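Local coordinates for putative rRNA methyltransferase (PDB 4RWZ), which methylates 16S rRNA, thereby conferring aminoglycoside resistance, and depends on the 30S ribosomal subunit for its activation, at residues A25-D30 with Y50-D55; L97-T102 with L128-G133; L114-A119 with G154-S159; A174-R179 with L209-I214. All blocks are in the same frame, centred on the assembly; numbering follows the deposited sequence.

Interactions 1, 2 and 4 belong to one seven-stranded mixed sheet, whereas interaction 3 joins the end of helix 108-115 to a surface loop, its centre about 18 Å from the chain centre. Interactions 1 and 2 are buried and share the border between strands 26-31 and 98-104, where Asp30 meets Thr102. Interaction 1 is a regular parallel ladder; interaction 2 replaces most of the ladder with an arginine grip and a stack around a turn. That turn also bonds to Ala213 of interaction 4, the partly buried antiparallel pair that closes the sheet and carries a salt bridge on one face. Interaction 3 has no hydrogen bond between its segments and relies on aliphatic contacts alone.

Interaction 1: A25-D30 with Y50-D55; sequences ARVLID and YCIGVD
Tyr50 rests its CB 4.0 Å from Arg26 O and turns its ring away from the 25-30 strand. CD1 of Ile52 lies in the ring plane, at the edge, and His24 meets the ring in an edge-to-face stack. The carboxylate of Asp30, the other flat group, is held from both oxygens: OD1 bonds to Thr102 and OD2 to Thr33. The backbones run parallel, joined by five hydrogen bonds: Tyr50, Ile52 and Val54 donate to Arg26, Leu28 and Asp30, and Leu28 and Asp30 donate back to Tyr50 and Ile52. The Ile52 N to Leu28 O bond is 2.8 Å long, and Asp30 N, also 2.8 Å from Ile52 O, comes nearly along the C=O axis. One sheet face carries Val27, Ile29, Tyr50 and Ile52. There Ile29 and Ile52 lie side by side and point the same way, CG1 of Ile29 being 4.2 Å from CB of Ile52. CG2 of Ile29, anti to the backbone N, reaches CG2 of Val54 at 3.8 Å. On the other face CD2 of Leu28 touches SG of Cys51 at 3.9 Å, and Gly53 sits beside Asp30. The two strands and helix 37-45 form a beta-alpha-beta unit of the Rossmann-like fold shared by many AdoMet-dependent methyltransferases. Helix 37-45 packs on Leu28, Asp30 and Cys51, while helix 14-21 covers Val27 and Tyr50 on the opposite face; strand 98-104 continues the sheet on the far side of strand 26-31.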
loop_
_atom_site.group_PDB
_atom_site.type_symbol
_atom_site.label_atom_id
_atom_site.label_comp_id
_atom_site.label_asym_id
_atom_site.label_seq_id
_atom_site.Cartn_x
_atom_site.Cartn_y
_atom_site.Cartn_z
ATOM N N ALA A 25 12.684 -3.152 -12.989
ATOM C CA ALA A 25 13.393 -4.002 -12.053
ATOM C C ALA A 25 12.649 -4.192 -10.724
ATOM O O ALA A 25 12.825 -5.205 -10.052
ATOM C CB ALA A 25 14.773 -3.436 -11.797
ATOM N N ARG A 26 11.850 -3.202 -10.328
ATOM C CA ARG A 26 11.172 -3.235 -9.027
ATOM C C ARG A 26 9.737 -2.787 -9.154
ATOM O O ARG A 26 9.372 -2.114 -10.129
ATOM C CB ARG A 26 11.903 -2.332 -8.023
ATOM C CG ARG A 26 13.298 -2.880 -7.600
ATOM C CD ARG A 26 14.076 -1.889 -6.753
ATOM N NE ARG A 26 13.509 -1.662 -5.425
ATOM C CZ ARG A 26 13.671 -2.477 -4.381
ATOM N NH1 ARG A 26 14.385 -3.592 -4.512
ATOM N NH2 ARG A 26 13.122 -2.178 -3.207
ATOM N N VAL A 27 8.939 -3.156 -8.156
ATOM C CA VAL A 27 7.549 -2.740 -8.066
ATOM C C VAL A 27 7.266 -2.183 -6.690
ATOM O O VAL A 27 7.662 -2.759 -5.663
ATOM C CB VAL A 27 6.593 -3.940 -8.296
ATOM C CG1 VAL A 27 5.112 -3.503 -8.149
ATOM C CG2 VAL A 27 6.862 -4.581 -9.660
ATOM N N LEU A 28 6.600 -1.032 -6.666
ATOM C CA LEU A 28 6.148 -0.412 -5.434
ATOM C C LEU A 28 4.634 -0.366 -5.489
ATOM O O LEU A 28 4.068 -0.060 -6.545
ATOM C CB LEU A 28 6.710 1.023 -5.364
ATOM C CG LEU A 28 6.060 2.026 -4.443
ATOM C CD1 LEU A 28 6.296 1.690 -2.964
ATOM C CD2 LEU A 28 6.643 3.453 -4.752
ATOM N N ILE A 29 3.974 -0.757 -4.392
ATOM C CA ILE A 29 2.516 -0.590 -4.316
ATOM C C ILE A 29 2.216 0.245 -3.111
ATOM O O ILE A 29 2.673 -0.048 -1.996
ATOM C CB ILE A 29 1.791 -1.942 -4.245
ATOM C CG1 ILE A 29 2.176 -2.764 -5.510
ATOM C CG2 ILE A 29 0.239 -1.709 -4.068
ATOM C CD1 ILE A 29 1.524 -4.213 -5.519
ATOM N N ASP A 30 1.424 1.298 -3.303
ATOM C CA ASP A 30 1.080 2.196 -2.203
ATOM C C ASP A 30 -0.405 2.024 -1.922
ATOM O O ASP A 30 -1.204 2.386 -2.752
ATOM C CB ASP A 30 1.361 3.655 -2.645
ATOM C CG ASP A 30 1.059 4.695 -1.535
ATOM O OD1 ASP A 30 1.403 4.418 -0.349
ATOM O OD2 ASP A 30 0.529 5.846 -1.826
ATOM N N TYR A 50 8.190 0.197 -11.199
ATOM C CA TYR A 50 6.795 0.371 -11.573
ATOM C C TYR A 50 6.019 0.679 -10.298
ATOM O O TYR A 50 5.984 -0.124 -9.374
ATOM C CB TYR A 50 6.263 -0.896 -12.281
ATOM C CG TYR A 50 4.964 -0.652 -13.052
ATOM C CD1 TYR A 50 4.971 -0.012 -14.291
ATOM C CD2 TYR A 50 3.730 -1.052 -12.527
ATOM C CE1 TYR A 50 3.815 0.214 -14.982
ATOM C CE2 TYR A 50 2.536 -0.827 -13.229
ATOM C CZ TYR A 50 2.593 -0.186 -14.465
ATOM O OH TYR A 50 1.442 0.060 -15.217
ATOM N N CYS A 51 5.369 1.841 -10.239
ATOM C CA CYS A 51 4.753 2.342 -8.989
ATOM C C CYS A 51 3.252 2.326 -9.118
ATOM O O CYS A 51 2.730 2.910 -10.058
ATOM C CB CYS A 51 5.193 3.755 -8.722
ATOM S SG CYS A 51 7.039 3.899 -8.623
ATOM N N ILE A 52 2.573 1.643 -8.203
ATOM C CA ILE A 52 1.132 1.435 -8.310
ATOM C C ILE A 52 0.473 2.035 -7.104
ATOM O O ILE A 52 0.802 1.664 -5.985
ATOM C CB ILE A 52 0.790 -0.083 -8.377
ATOM C CG1 ILE A 52 1.549 -0.728 -9.546
ATOM C CG2 ILE A 52 -0.728 -0.252 -8.491
ATOM C CD1 ILE A 52 1.280 -2.296 -9.672
ATOM N N GLY A 53 -0.458 2.977 -7.299
ATOM C CA GLY A 53 -1.203 3.506 -6.159
ATOM C C GLY A 53 -2.592 2.866 -6.172
ATOM O O GLY A 53 -3.193 2.698 -7.246
ATOM N N VAL A 54 -3.088 2.492 -4.988
ATOM C CA VAL A 54 -4.412 1.824 -4.856
ATOM C C VAL A 54 -5.269 2.644 -3.932
ATOM O O VAL A 54 -4.782 3.066 -2.893
ATOM C CB VAL A 54 -4.226 0.413 -4.206
ATOM C CG1 VAL A 54 -5.566 -0.383 -4.164
ATOM C CG2 VAL A 54 -3.229 -0.395 -4.988
ATOM N N ASP A 55 -6.559 2.867 -4.254
ATOM C CA ASP A 55 -7.409 3.576 -3.326
ATOM C C ASP A 55 -8.855 3.139 -3.621
ATOM O O ASP A 55 -9.145 2.807 -4.745
ATOM C CB ASP A 55 -7.311 5.100 -3.563
ATOM C CG ASP A 55 -7.937 5.907 -2.434
ATOM O OD1 ASP A 55 -9.187 6.189 -2.458
ATOM O OD2 ASP A 55 -7.214 6.264 -1.488
#

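Interaction 2: L97-T102 with L128-G133; sequences LAHTLT and LVRPGG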
loop_
_atom_site.group_PDB
_atom_site.type_symbol
_atom_site.label_atom_id
_atom_site.label_comp_id
_atom_site.label_asym_id
_atom_site.label_seq_id
_atom_site.Cartn_x
_atom_site.Cartn_y
_atom_site.Cartn_z
ATOM N N LEU A 97 3.448 -9.252 -6.200
ATOM C CA LEU A 97 4.278 -8.384 -7.036
ATOM C C LEU A 97 5.226 -7.427 -6.322
ATOM O O LEU A 97 6.277 -7.086 -6.891
ATOM C CB LEU A 97 3.417 -7.512 -7.967
ATOM C CG LEU A 97 2.606 -8.171 -9.073
ATOM C CD1 LEU A 97 1.954 -7.021 -9.876
ATOM C CD2 LEU A 97 3.463 -9.058 -9.957
ATOM N N ALA A 98 4.866 -6.932 -5.129
ATOM C CA ALA A 98 5.573 -5.729 -4.611
ATOM C C ALA A 98 6.917 -6.063 -4.004
ATOM O O ALA A 98 7.005 -6.957 -3.175
ATOM C CB ALA A 98 4.706 -4.948 -3.560
ATOM N N HIS A 99 7.961 -5.339 -4.415
ATOM C CA HIS A 99 9.219 -5.325 -3.651
ATOM C C HIS A 99 9.048 -4.440 -2.433
ATOM O O HIS A 99 9.659 -4.691 -1.399
ATOM C CB HIS A 99 10.369 -4.739 -4.484
ATOM C CG HIS A 99 10.768 -5.601 -5.623
ATOM N ND1 HIS A 99 10.094 -5.612 -6.825
ATOM C CD2 HIS A 99 11.780 -6.500 -5.742
ATOM C CE1 HIS A 99 10.679 -6.474 -7.640
ATOM N NE2 HIS A 99 11.692 -7.032 -7.002
ATOM N N THR A 100 8.193 -3.412 -2.561
ATOM C CA THR A 100 7.895 -2.479 -1.462
ATOM C C THR A 100 6.410 -2.174 -1.430
ATOM O O THR A 100 5.844 -1.796 -2.476
ATOM C CB THR A 100 8.650 -1.138 -1.665
ATOM O OG1 THR A 100 10.042 -1.419 -1.920
ATOM C CG2 THR A 100 8.495 -0.244 -0.425
ATOM N N LEU A 101 5.777 -2.309 -0.255
ATOM C CA LEU A 101 4.358 -1.963 -0.106
ATOM C C LEU A 101 4.305 -0.873 0.943
ATOM O O LEU A 101 4.722 -1.098 2.075
ATOM C CB LEU A 101 3.591 -3.169 0.419
ATOM C CG LEU A 101 2.115 -2.978 0.797
ATOM C CD1 LEU A 101 1.394 -2.680 -0.416
ATOM C CD2 LEU A 101 1.661 -4.353 1.421
ATOM N N THR A 102 3.786 0.297 0.590
ATOM C CA THR A 102 3.757 1.416 1.526
ATOM C C THR A 102 2.333 1.724 2.025
ATOM O O THR A 102 1.338 1.583 1.284
ATOM C CB THR A 102 4.375 2.701 0.912
ATOM O OG1 THR A 102 3.679 3.015 -0.316
ATOM C CG2 THR A 102 5.903 2.487 0.642
ATOM N N LEU A 128 0.149 -9.196 -1.266
ATOM C CA LEU A 128 0.646 -8.332 -2.335
ATOM C C LEU A 128 2.173 -8.278 -2.472
ATOM O O LEU A 128 2.687 -7.717 -3.441
ATOM C CB LEU A 128 0.204 -6.856 -2.153
ATOM C CG LEU A 128 -1.294 -6.582 -2.271
ATOM C CD1 LEU A 128 -1.590 -5.074 -2.314
ATOM C CD2 LEU A 128 -1.800 -7.245 -3.485
ATOM N N VAL A 129 2.864 -8.800 -1.477
ATOM C CA VAL A 129 4.297 -8.611 -1.366
ATOM C C VAL A 129 5.059 -9.844 -1.820
ATOM O O VAL A 129 4.692 -10.950 -1.481
ATOM C CB VAL A 129 4.671 -8.303 0.086
ATOM C CG1 VAL A 129 6.176 -7.938 0.195
ATOM C CG2 VAL A 129 3.835 -7.103 0.558
ATOM N N ARG A 130 6.133 -9.649 -2.568
ATOM C CA ARG A 130 6.926 -10.814 -2.994
ATOM C C ARG A 130 7.796 -11.238 -1.822
ATOM O O ARG A 130 8.108 -10.405 -0.946
ATOM C CB ARG A 130 7.735 -10.502 -4.268
ATOM C CG ARG A 130 8.937 -9.662 -4.095
ATOM C CD ARG A 130 9.634 -9.481 -5.453
ATOM N NE ARG A 130 8.745 -8.830 -6.402
ATOM C CZ ARG A 130 8.755 -9.065 -7.714
ATOM N NH1 ARG A 130 9.617 -9.967 -8.204
ATOM N NH2 ARG A 130 7.903 -8.412 -8.529
ATOM N N PRO A 131 8.168 -12.534 -1.759
ATOM C CA PRO A 131 9.089 -13.010 -0.706
ATOM C C PRO A 131 10.317 -12.131 -0.637
ATOM O O PRO A 131 10.852 -11.724 -1.681
ATOM C CB PRO A 131 9.488 -14.422 -1.178
ATOM C CG PRO A 131 8.333 -14.876 -2.016
ATOM C CD PRO A 131 7.788 -13.612 -2.689
ATOM N N GLY A 132 10.682 -11.713 0.568
ATOM C CA GLY A 132 11.812 -10.816 0.731
ATOM C C GLY A 132 11.487 -9.340 0.540
ATOM O O GLY A 132 12.317 -8.483 0.778
ATOM N N GLY A 133 10.277 -9.023 0.105
ATOM C CA GLY A 133 9.895 -7.640 -0.025
ATOM C C GLY A 133 9.595 -7.010 1.329
ATOM O O GLY A 133 9.691 -7.660 2.386
#
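Leu97 O is gripped side-on by two nitrogens of Arg130, NH2 at 2.7 Å and NE at 3.1 Å. Both reach the oxygen from the same face of its carbonyl plane, with NE standing 63° out of it, yet the oxygen lies in the plane of the guanidinium. Backbone atoms pair beside this grip. Ala98 N donates to Leu128 O at 2.9 Å, and Arg130 N donates to Ala98 O at 2.9 Å in a nearly straight bond (174°). The Arg130 side chain leaves the backbone with CG between N and the carbonyl carbon (chi1 76°), and its guanidinium lies flat on the His99 ring. CE1 of His99 sits over the guanidinium centre, 3.2 Å from CZ of Arg130, and CD of Arg130 adds a CH-pi contact to the same ring. ND1 of His99 accepts the backbone N-H of Val27, which would leave NE2 as the likely protonated nitrogen. A type II turn from Arg130 to Gly133 closes with Gly133 N bonded to Arg130 O at 2.8 Å. Deeper in, CD2 of Leu101 presses on CG2 of Val129 at 3.6 Å, the side chains crossing at about a right angle. Segment 97-102 runs between strand 26-31, which bonds to His99 and Thr100, and strand 133-139, which starts at Gly133 and bonds to His99 and Leu101 through Glu134; helix 14-21 covers Leu97.

Interaction 3: L114-A119 with G154-S159; sequences LVLPEA and GLPELS
Val115 and Leu158 meet at about a right angle. The isopropyl end of Leu158 comes up against the valine so that its CD1 lies 3.9 Å from CB of Val115, while both methyls of Leu158 also touch CG1 of that residue. The other branch of Val115, CG2, stands between the backbone N and the carbonyl carbon and faces the proline ring, 4.0 Å from CD of Pro156; here the two side chains are set obliquely. CG1 thus meets Leu158, while CG2 meets both Pro156 and Leu155. Pro156 also lays CG 3.7 Å from Val115 O, a carbonyl oxygen that accepts a hydrogen bond from the indole NE1 of Trp162. The contact joins the end of helix 108-115, which follows strand 98-104 in this methyltransferase fold, to the loop leading from strand 133-139 into helix 160-172, whose Trp162 and Leu167 pack on Pro156 and Leu158. Leu158 is the centre of an inverse gamma turn, and Ser159 is the N-cap of the helix that follows, its OG bonding to Trp162 N. Across from them the chain continues through a cis peptide between Leu116 and Pro117 to Glu118, which stands at the N-cap position of the next helix. Leu116 brings its CD2 methyl against the proline ring, 3.8 Å from CD of Pro156, the side chains at about a right angle. The same methyl lies 4.2 Å from CD2 of Leu155, again with the side chains perpendicular, and Leu155 also leans on Leu111 and Ser112 of helix 108-115.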
loop_
_atom_site.group_PDB
_atom_site.type_symbol
_atom_site.label_atom_id
_atom_site.label_comp_id
_atom_site.label_asym_id
_atom_site.label_seq_id
_atom_site.Cartn_x
_atom_site.Cartn_y
_atom_site.Cartn_z
ATOM N N LEU A 114 -3.174 -2.466 11.790
ATOM C CA LEU A 114 -1.710 -2.706 11.792
ATOM C C LEU A 114 -1.122 -2.750 13.198
ATOM O O LEU A 114 -0.031 -3.361 13.446
ATOM C CB LEU A 114 -0.953 -1.587 10.984
ATOM C CG LEU A 114 -1.341 -1.552 9.493
ATOM C CD1 LEU A 114 -0.820 -0.187 8.883
ATOM C CD2 LEU A 114 -0.690 -2.689 8.752
ATOM N N VAL A 115 -1.816 -2.117 14.151
ATOM C CA VAL A 115 -1.246 -2.068 15.519
ATOM C C VAL A 115 -1.933 -2.980 16.527
ATOM O O VAL A 115 -1.360 -3.220 17.605
ATOM C CB VAL A 115 -1.138 -0.638 16.096
ATOM C CG1 VAL A 115 -0.299 0.253 15.138
ATOM C CG2 VAL A 115 -2.503 -0.023 16.324
ATOM N N LEU A 116 -3.156 -3.447 16.237
ATOM C CA LEU A 116 -3.811 -4.359 17.189
ATOM C C LEU A 116 -3.100 -5.727 17.262
ATOM O O LEU A 116 -2.774 -6.208 18.371
ATOM C CB LEU A 116 -5.329 -4.481 16.938
ATOM C CG LEU A 116 -6.038 -3.134 17.239
ATOM C CD1 LEU A 116 -7.537 -3.159 16.929
ATOM C CD2 LEU A 116 -5.754 -2.675 18.670
ATOM N N PRO A 117 -2.863 -6.393 16.123
ATOM C CA PRO A 117 -3.292 -6.150 14.748
ATOM C C PRO A 117 -4.461 -7.040 14.421
ATOM O O PRO A 117 -4.931 -7.818 15.267
ATOM C CB PRO A 117 -2.068 -6.573 13.929
ATOM C CG PRO A 117 -1.595 -7.816 14.696
ATOM C CD PRO A 117 -1.871 -7.495 16.184
ATOM N N GLU A 118 -4.949 -6.912 13.188
ATOM C CA GLU A 118 -6.054 -7.739 12.706
ATOM C C GLU A 118 -5.567 -8.683 11.621
ATOM O O GLU A 118 -5.168 -8.221 10.561
ATOM C CB GLU A 118 -7.215 -6.851 12.172
ATOM C CG GLU A 118 -7.758 -5.929 13.255
ATOM C CD GLU A 118 -8.720 -4.886 12.651
ATOM O OE1 GLU A 118 -9.231 -5.167 11.552
ATOM O OE2 GLU A 118 -8.921 -3.800 13.230
ATOM N N ALA A 119 -5.608 -9.997 11.890
ATOM C CA ALA A 119 -5.049 -11.000 10.953
ATOM C C ALA A 119 -5.549 -10.917 9.506
ATOM O O ALA A 119 -4.774 -11.038 8.587
ATOM C CB ALA A 119 -5.193 -12.514 11.520
ATOM N N GLY A 154 -9.111 3.108 22.766
ATOM C CA GLY A 154 -7.776 3.622 22.572
ATOM C C GLY A 154 -6.889 2.624 21.867
ATOM O O GLY A 154 -7.131 1.429 21.917
ATOM N N LEU A 155 -5.931 3.128 21.101
ATOM C CA LEU A 155 -4.945 2.281 20.443
ATOM C C LEU A 155 -3.722 2.086 21.336
ATOM O O LEU A 155 -3.361 2.963 22.118
ATOM C CB LEU A 155 -4.565 2.849 19.069
ATOM C CG LEU A 155 -5.769 2.816 18.109
ATOM C CD1 LEU A 155 -5.484 3.533 16.773
ATOM C CD2 LEU A 155 -6.203 1.386 17.834
ATOM N N PRO A 156 -3.070 0.929 21.223
ATOM C CA PRO A 156 -1.921 0.709 22.099
ATOM C C PRO A 156 -0.707 1.536 21.704
ATOM O O PRO A 156 -0.565 1.903 20.546
ATOM C CB PRO A 156 -1.618 -0.778 21.887
ATOM C CG PRO A 156 -2.081 -1.066 20.493
ATOM C CD PRO A 156 -3.298 -0.193 20.290
ATOM N N GLU A 157 0.129 1.855 22.688
ATOM C CA GLU A 157 1.430 2.449 22.444
ATOM C C GLU A 157 2.351 1.358 21.936
ATOM O O GLU A 157 2.354 0.237 22.467
ATOM N N LEU A 158 3.127 1.654 20.901
ATOM C CA LEU A 158 3.998 0.623 20.349
ATOM C C LEU A 158 5.348 0.539 21.089
ATOM O O LEU A 158 6.397 0.737 20.511
ATOM C CB LEU A 158 4.183 0.849 18.847
ATOM C CG LEU A 158 3.297 0.035 17.888
ATOM C CD1 LEU A 158 1.887 -0.006 18.394
ATOM C CD2 LEU A 158 3.321 0.621 16.496
ATOM N N SER A 159 5.276 0.190 22.370
ATOM C CA SER A 159 6.414 -0.040 23.235
ATOM C C SER A 159 7.063 -1.372 22.909
ATOM O O SER A 159 6.492 -2.177 22.172
ATOM C CB SER A 159 5.922 -0.084 24.670
ATOM O OG SER A 159 5.078 -1.208 24.863
#

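Interaction 4: A174-R179 with L209-I214; sequences AGFEIR and LTAEAI
Glu212 reaches Arg179 because its CG is anti to the backbone N (chi1 179°) and its chain stays extended beyond it, whereas Arg179 bends at chi2 (-60°). The guanidinium grips one oxygen, OE1 of Glu212, with NH2 at 3.0 Å and NE at 3.3 Å, both from the same face of the carboxylate. The two planes are 40° apart, so this salt bridge is not the coplanar paired kind. CG of Glu177 lies over the centre of the guanidinium, while the carboxylate of Glu177 is bent aside to a salt bridge with Arg172. On the sheet face of Glu177 and Glu212, CG2 of Ile214 packs 3.8 Å from CB of Glu177. The backbones pair antiparallel: Glu177 and Glu212 form a hydrogen-bonded pair, each N to the other's O at 2.8 Å, flanked by the non-hydrogen-bonded pairs Phe176 with Ala213 and Ile178 with Ala211. Arg179 N to Thr210 O adds a bond of 2.8 Å and Ile214 N to Gly175 O another. Gly175, the first residue to leave helical angles after helix 160-172, forms a Schellman motif. On the opposite face CB of Phe176 touches CB of Ala211 at 3.9 Å, and CG2 of Ile178 meets CD1 of Leu209 at 4.0 Å, beneath helices 119-127 and 160-172. These two strands form the antiparallel edge of the Rossmann-like methyltransferase sheet. The contact is largely divided: Phe176, Ile178 and Ala211 are buried on the helix-covered face, whereas the charged groups, with Ile214 beside them, lie on the more open one, where solvent would probably weaken the salt bridges.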
loop_
_atom_site.group_PDB
_atom_site.type_symbol
_atom_site.label_atom_id
_atom_site.label_comp_id
_atom_site.label_asym_id
_atom_site.label_seq_id
_atom_site.Cartn_x
_atom_site.Cartn_y
_atom_site.Cartn_z
ATOM N N ALA A 174 1.153 -13.892 10.050
ATOM C CA ALA A 174 0.672 -13.480 8.704
ATOM C C ALA A 174 1.738 -13.549 7.612
ATOM O O ALA A 174 1.511 -13.065 6.506
ATOM C CB ALA A 174 0.033 -12.020 8.734
ATOM N N GLY A 175 2.954 -14.013 7.930
ATOM C CA GLY A 175 4.003 -14.073 6.925
ATOM C C GLY A 175 4.963 -12.879 6.859
ATOM O O GLY A 175 5.675 -12.696 5.854
ATOM N N PHE A 176 5.034 -12.096 7.942
ATOM C CA PHE A 176 5.917 -10.917 8.013
ATOM C C PHE A 176 6.822 -10.997 9.216
ATOM O O PHE A 176 6.376 -11.405 10.291
ATOM C CB PHE A 176 5.079 -9.623 8.203
ATOM C CG PHE A 176 4.444 -9.080 6.933
ATOM C CD1 PHE A 176 5.235 -8.578 5.909
ATOM C CD2 PHE A 176 3.040 -9.024 6.805
ATOM C CE1 PHE A 176 4.658 -8.043 4.761
ATOM C CE2 PHE A 176 2.446 -8.442 5.667
ATOM C CZ PHE A 176 3.269 -7.974 4.643
ATOM N N GLU A 177 8.053 -10.534 9.055
ATOM C CA GLU A 177 8.966 -10.379 10.183
ATOM C C GLU A 177 9.213 -8.897 10.427
ATOM O O GLU A 177 9.791 -8.223 9.582
ATOM C CB GLU A 177 10.280 -11.103 9.878
ATOM C CG GLU A 177 11.264 -11.067 11.021
ATOM C CD GLU A 177 10.834 -11.910 12.224
ATOM O OE1 GLU A 177 10.194 -12.975 12.041
ATOM O OE2 GLU A 177 11.203 -11.545 13.363
ATOM N N ILE A 178 8.753 -8.371 11.560
ATOM C CA ILE A 178 8.972 -6.940 11.851
ATOM C C ILE A 178 10.469 -6.618 11.923
ATOM O O ILE A 178 11.230 -7.337 12.556
ATOM C CB ILE A 178 8.293 -6.515 13.179
ATOM C CG1 ILE A 178 6.763 -6.614 13.008
ATOM C CG2 ILE A 178 8.687 -5.095 13.557
ATOM C CD1 ILE A 178 5.934 -6.119 14.201
ATOM N N ARG A 179 10.859 -5.539 11.278
ATOM C CA ARG A 179 12.270 -5.129 11.237
ATOM C C ARG A 179 12.509 -3.895 12.049
ATOM O O ARG A 179 13.278 -3.899 12.984
ATOM C CB ARG A 179 12.711 -4.916 9.794
ATOM C CG ARG A 179 12.722 -6.232 9.028
ATOM C CD ARG A 179 13.698 -7.236 9.689
ATOM N NE ARG A 179 13.773 -8.506 8.960
ATOM C CZ ARG A 179 14.359 -9.605 9.427
ATOM N NH1 ARG A 179 14.903 -9.607 10.636
ATOM N NH2 ARG A 179 14.372 -10.711 8.699
ATOM N N LEU A 209 6.996 1.718 10.983
ATOM C CA LEU A 209 7.007 0.304 11.295
ATOM C C LEU A 209 7.304 -0.394 9.985
ATOM O O LEU A 209 6.652 -0.100 8.994
ATOM C CB LEU A 209 5.624 -0.124 11.811
ATOM C CG LEU A 209 5.392 -1.595 12.160
ATOM C CD1 LEU A 209 6.289 -1.957 13.331
ATOM C CD2 LEU A 209 3.901 -1.757 12.517
ATOM N N THR A 210 8.277 -1.290 9.941
ATOM C CA THR A 210 8.561 -1.960 8.671
ATOM C C THR A 210 8.631 -3.454 8.948
ATOM O O THR A 210 8.882 -3.885 10.068
ATOM C CB THR A 210 9.914 -1.520 7.994
ATOM O OG1 THR A 210 11.014 -2.025 8.758
ATOM C CG2 THR A 210 10.012 0.012 7.835
ATOM N N ALA A 211 8.328 -4.265 7.944
ATOM C CA ALA A 211 8.462 -5.692 8.122
ATOM C C ALA A 211 8.824 -6.348 6.805
ATOM O O ALA A 211 8.530 -5.816 5.724
ATOM C CB ALA A 211 7.140 -6.296 8.680
ATOM N N GLU A 212 9.459 -7.495 6.890
ATOM C CA GLU A 212 9.900 -8.201 5.686
ATOM C C GLU A 212 8.971 -9.375 5.394
ATOM O O GLU A 212 8.644 -10.132 6.303
ATOM C CB GLU A 212 11.335 -8.733 5.892
ATOM C CG GLU A 212 11.876 -9.525 4.685
ATOM C CD GLU A 212 13.300 -10.064 4.929
ATOM O OE1 GLU A 212 13.940 -9.631 5.895
ATOM O OE2 GLU A 212 13.758 -10.942 4.182
ATOM N N ALA A 213 8.592 -9.551 4.132
ATOM C CA ALA A 213 7.755 -10.699 3.788
ATOM C C ALA A 213 8.631 -11.931 3.867
ATOM O O ALA A 213 9.670 -12.011 3.193
ATOM C CB ALA A 213 7.182 -10.539 2.390
ATOM N N ILE A 214 8.228 -12.881 4.703
ATOM C CA ILE A 214 9.001 -14.105 4.838
ATOM C C ILE A 214 8.334 -15.381 4.357
ATOM O O ILE A 214 7.154 -15.430 3.982
ATOM C CB ILE A 214 9.464 -14.310 6.321
ATOM C CG1 ILE A 214 8.254 -14.297 7.234
ATOM C CG2 ILE A 214 10.528 -13.246 6.710
ATOM C CD1 ILE A 214 8.545 -14.556 8.721
#